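Local coordinates for acyl-CoA dehydrogenase domain protein Tcur3481 (PDB 6WY9) that probably acts as a flavin-dependent acyl-CoA dehydrogenase, binding FAD and oxidising an acyl-CoA substrate, at residues 148-153 with 200-205; 132-137 with 164-169. All coordinates share one frame; numbering follows the deposited sequence.

Contact 1 (148-153 with 200-205); sequences SGTKAV and NLTLDA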
# COMPACT_ATOMS: atom_id res chain seq x y z
N SER B 148 18.44 1.92 38.50
CA SER B 148 18.88 0.56 38.23
C SER B 148 18.05 -0.02 37.10
O SER B 148 16.82 -0.03 37.16
CB SER B 148 18.75 -0.33 39.47
OG SER B 148 19.78 -0.05 40.39
N GLY B 149 18.74 -0.52 36.09
CA GLY B 149 18.09 -1.11 34.93
C GLY B 149 19.08 -1.11 33.78
O GLY B 149 20.29 -0.95 33.99
N THR B 150 18.54 -1.28 32.58
CA THR B 150 19.34 -1.23 31.36
C THR B 150 18.57 -0.41 30.34
O THR B 150 17.34 -0.48 30.30
CB THR B 150 19.55 -2.61 30.78
OG1 THR B 150 18.26 -3.15 30.56
CG2 THR B 150 20.26 -3.52 31.76
N LYS B 151 19.29 0.32 29.50
CA LYS B 151 18.67 1.02 28.38
C LYS B 151 19.32 0.55 27.09
O LYS B 151 20.51 0.18 27.07
CB LYS B 151 18.81 2.55 28.49
CG LYS B 151 18.51 3.11 29.86
CD LYS B 151 17.03 2.90 30.28
CE LYS B 151 16.05 3.77 29.45
NZ LYS B 151 14.66 3.54 29.92
N ALA B 152 18.55 0.56 26.02
CA ALA B 152 18.99 -0.01 24.75
C ALA B 152 19.51 1.06 23.81
O ALA B 152 18.88 2.11 23.62
CB ALA B 152 17.82 -0.76 24.08
N VAL B 153 20.63 0.75 23.13
CA VAL B 153 21.05 1.48 21.94
C VAL B 153 20.93 2.98 22.14
O VAL B 153 20.27 3.69 21.37
CB VAL B 153 20.28 1.04 20.66
CG1 VAL B 153 20.71 -0.38 20.20
CG2 VAL B 153 18.74 1.15 20.79
N ASN B 200 24.62 0.10 24.75
CA ASN B 200 23.65 -0.58 25.61
C ASN B 200 24.09 -0.28 27.05
O ASN B 200 25.19 -0.65 27.45
CB ASN B 200 23.58 -2.08 25.32
CG ASN B 200 23.18 -2.39 23.87
OD1 ASN B 200 22.43 -1.64 23.25
ND2 ASN B 200 23.67 -3.50 23.32
N LEU B 201 23.24 0.44 27.78
CA LEU B 201 23.60 1.09 29.03
C LEU B 201 23.19 0.21 30.21
O LEU B 201 22.03 -0.23 30.28
CB LEU B 201 22.87 2.44 29.09
CG LEU B 201 23.53 3.80 29.30
CD1 LEU B 201 22.48 4.76 29.90
CD2 LEU B 201 24.82 3.70 30.18
N THR B 202 24.11 -0.07 31.13
CA THR B 202 23.77 -0.74 32.39
C THR B 202 23.90 0.25 33.53
O THR B 202 24.94 0.91 33.68
CB THR B 202 24.66 -1.98 32.66
OG1 THR B 202 24.38 -3.01 31.71
CG2 THR B 202 24.38 -2.54 34.04
N LEU B 203 22.85 0.35 34.35
CA LEU B 203 22.82 1.27 35.49
C LEU B 203 22.66 0.45 36.76
O LEU B 203 21.65 -0.23 36.95
CB LEU B 203 21.67 2.27 35.36
CG LEU B 203 21.69 3.13 34.10
CD1 LEU B 203 20.66 2.63 33.15
CD2 LEU B 203 21.37 4.56 34.48
N ASP B 204 23.65 0.52 37.64
CA ASP B 204 23.56 -0.21 38.90
C ASP B 204 23.57 0.85 40.01
O ASP B 204 24.63 1.32 40.43
CB ASP B 204 24.70 -1.20 38.99
CG ASP B 204 24.79 -1.89 40.33
OD1 ASP B 204 23.88 -1.73 41.17
OD2 ASP B 204 25.80 -2.58 40.52
N ALA B 205 22.36 1.24 40.43
CA ALA B 205 22.17 2.21 41.51
C ALA B 205 22.94 3.50 41.20
O ALA B 205 23.68 4.03 42.04
CB ALA B 205 22.59 1.62 42.86
O HOH W 1 21.18 -2.21 41.21
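Asn200 carries its CG anti to the carbonyl carbon, beside the backbone N (chi1 -59°), and from there OD1 comes within bonding distance of Val153 N; OG of Ser148, likewise anti to its carbonyl carbon (chi1 -76°), reaches the backbone of Ala205. Asn200 OD1 accepts the bond from Val153 N at 3.0 Å, the donor lying in the plane of the amide carbonyl, while Asn200 ND2 hydrogen-bonds to the backbone of a chain of a different protein in the assembly. At the other end Ala205 N donates to Ser148 OG over 2.9 Å, with the N-H bent to 142°, and a water joins that hydroxyl to Asp204 OD1. Between these two side-chain grips, strands 144-154 and 197-203 run antiparallel in the beta domain of the acyl-CoA dehydrogenase fold. Gly149 with Leu203 and Lys151 with Leu201 are hydrogen-bonded pairs, and Thr150 with Thr202 is a non-hydrogen-bonded pair. The two threonines lie side by side on one face, Thr150 CG2 standing 4.2 Å from Thr202 OG1. On the other face Lys151 CG packs 4.0 Å from Leu203 CD1. Lys151 CB lies 4.1 Å from Leu201 CB. Bends at chi2 and chi3 lead the lysine chain off from the strand pair, and its NZ forms a salt bridge with Glu125.

Contact 2 (132-137 with 164-169); sequences AAPGCT and LVSATG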
# COMPACT_ATOMS: atom_id res chain seq x y z
N ALA B 132 7.05 5.25 27.24
CA ALA B 132 6.26 6.00 28.21
C ALA B 132 6.17 5.30 29.56
O ALA B 132 5.66 5.90 30.51
CB ALA B 132 4.83 6.22 27.65
N ALA B 133 6.63 4.05 29.66
CA ALA B 133 6.61 3.31 30.93
C ALA B 133 7.93 2.54 31.04
O ALA B 133 7.97 1.30 30.95
CB ALA B 133 5.38 2.39 31.02
N PRO B 134 9.04 3.25 31.24
CA PRO B 134 10.35 2.59 31.32
C PRO B 134 10.36 1.53 32.43
O PRO B 134 9.83 1.76 33.52
CB PRO B 134 11.33 3.73 31.65
CG PRO B 134 10.53 4.99 31.66
CD PRO B 134 9.08 4.67 31.63
N GLY B 135 11.01 0.39 32.15
CA GLY B 135 11.28 -0.58 33.20
C GLY B 135 12.44 -0.20 34.10
O GLY B 135 12.50 -0.63 35.26
N CYS B 136 13.36 0.60 33.60
CA CYS B 136 14.40 1.16 34.44
C CYS B 136 13.77 1.84 35.66
O CYS B 136 12.74 2.51 35.54
CB CYS B 136 15.24 2.15 33.62
SG CYS B 136 16.82 2.67 34.46
N THR B 137 14.35 1.58 36.83
CA THR B 137 13.78 2.01 38.11
C THR B 137 14.53 3.22 38.66
O THR B 137 15.75 3.34 38.49
CB THR B 137 13.85 0.87 39.13
OG1 THR B 137 13.19 -0.26 38.57
CG2 THR B 137 13.15 1.27 40.40
N LEU B 164 20.31 12.10 29.58
CA LEU B 164 18.98 12.06 30.15
C LEU B 164 18.44 10.65 30.01
O LEU B 164 18.33 10.13 28.88
CB LEU B 164 18.06 13.07 29.45
CG LEU B 164 18.56 14.50 29.41
CD1 LEU B 164 17.49 15.41 28.86
CD2 LEU B 164 19.05 14.98 30.84
N VAL B 165 18.06 10.04 31.13
CA VAL B 165 17.66 8.63 31.22
C VAL B 165 16.22 8.57 31.73
O VAL B 165 15.94 9.11 32.81
CB VAL B 165 18.58 7.86 32.19
CG1 VAL B 165 18.07 6.39 32.41
CG2 VAL B 165 20.03 7.92 31.74
N SER B 166 15.33 7.89 31.00
CA SER B 166 13.96 7.71 31.48
C SER B 166 13.90 6.50 32.42
O SER B 166 14.56 5.47 32.19
CB SER B 166 13.00 7.56 30.28
OG SER B 166 13.16 6.33 29.61
N ALA B 167 13.15 6.65 33.52
CA ALA B 167 13.01 5.63 34.56
C ALA B 167 11.69 5.84 35.31
O ALA B 167 11.13 6.94 35.32
CB ALA B 167 14.19 5.66 35.55
N THR B 168 11.20 4.78 35.93
CA THR B 168 9.97 4.86 36.73
C THR B 168 10.33 4.90 38.21
O THR B 168 11.00 4.00 38.74
CB THR B 168 9.04 3.69 36.39
OG1 THR B 168 8.64 3.82 35.01
CG2 THR B 168 7.77 3.65 37.32
N GLY B 169 9.92 6.00 38.87
CA GLY B 169 10.08 6.14 40.30
C GLY B 169 8.81 5.77 41.04
O GLY B 169 7.88 5.20 40.47
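Thr168 N donates an almost straight hydrogen bond (169°) to Cys136 O at 2.8 Å, part of a single backbone bridge that pairs Thr137 with Thr168 just as the loop 132-137 gives way to a strand. A CA-H...O contact from Thr137 CA to Thr168 O supports the same bridge. The side chain of Thr168 adds a second grip: OG1 sits anti to the carbonyl carbon (chi1 -64°) and donates to Pro134 O over 2.8 Å, on a lone pair in the carbonyl plane. Backbone N and hydroxyl of one residue thus hold two carbonyls of the loop, those of Pro134 and Cys136. An alanine in place of Thr168 would probably leave Pro134 O without its hydroxyl mate and the loop freer to shift there, although the backbone bond to Cys136 could remain. The proline ring rests against the strand through several atoms. Pro134 CD lies 3.5 Å from Thr168 OG1, whereas Pro134 CG packs at 3.6 Å from Ser166 OG and equally near Ala167 N. Cys136 points its sulphur anti to the backbone N (chi1 -168°), and Cys136 SG meets CB of Ala167 at 4.1 Å, with Val165 CG1 slightly farther off. That methyl carbon of Ala167, CB, also packs 3.5 Å from Cys136 O. Glu125, earlier in the same connection, accepts hydrogen bonds from the backbone N of Gly135 and of Cys136 with its carboxylate. Leu147 and Phe176 add apolar cover around Ala167. The arrangement joins the connection between strands 118-122 and 137-141 to strand 160-169, within the beta domain that belongs to the acyl-CoA dehydrogenase fold.

Both contacts belong to the same beta domain and lie about 10 Å apart, centre to centre, away from the flavin pocket. Contact 1 is partly buried: a regular ladder between two strands, with exposed threonines on one face and buried leucines on the other. Contact 2 is more buried and less regular, a loop held to a strand by a single bridge and a side-chain hydroxyl. A chain of a different protein reaches the Asn200 end of contact 1, while none touches the segments of contact 2. The two meet where Lys151 NZ probably bonds to Ser166 O and Ser148 O to Thr137 N. Glu125 serves both, pairing with the lysine and binding the loop's backbone.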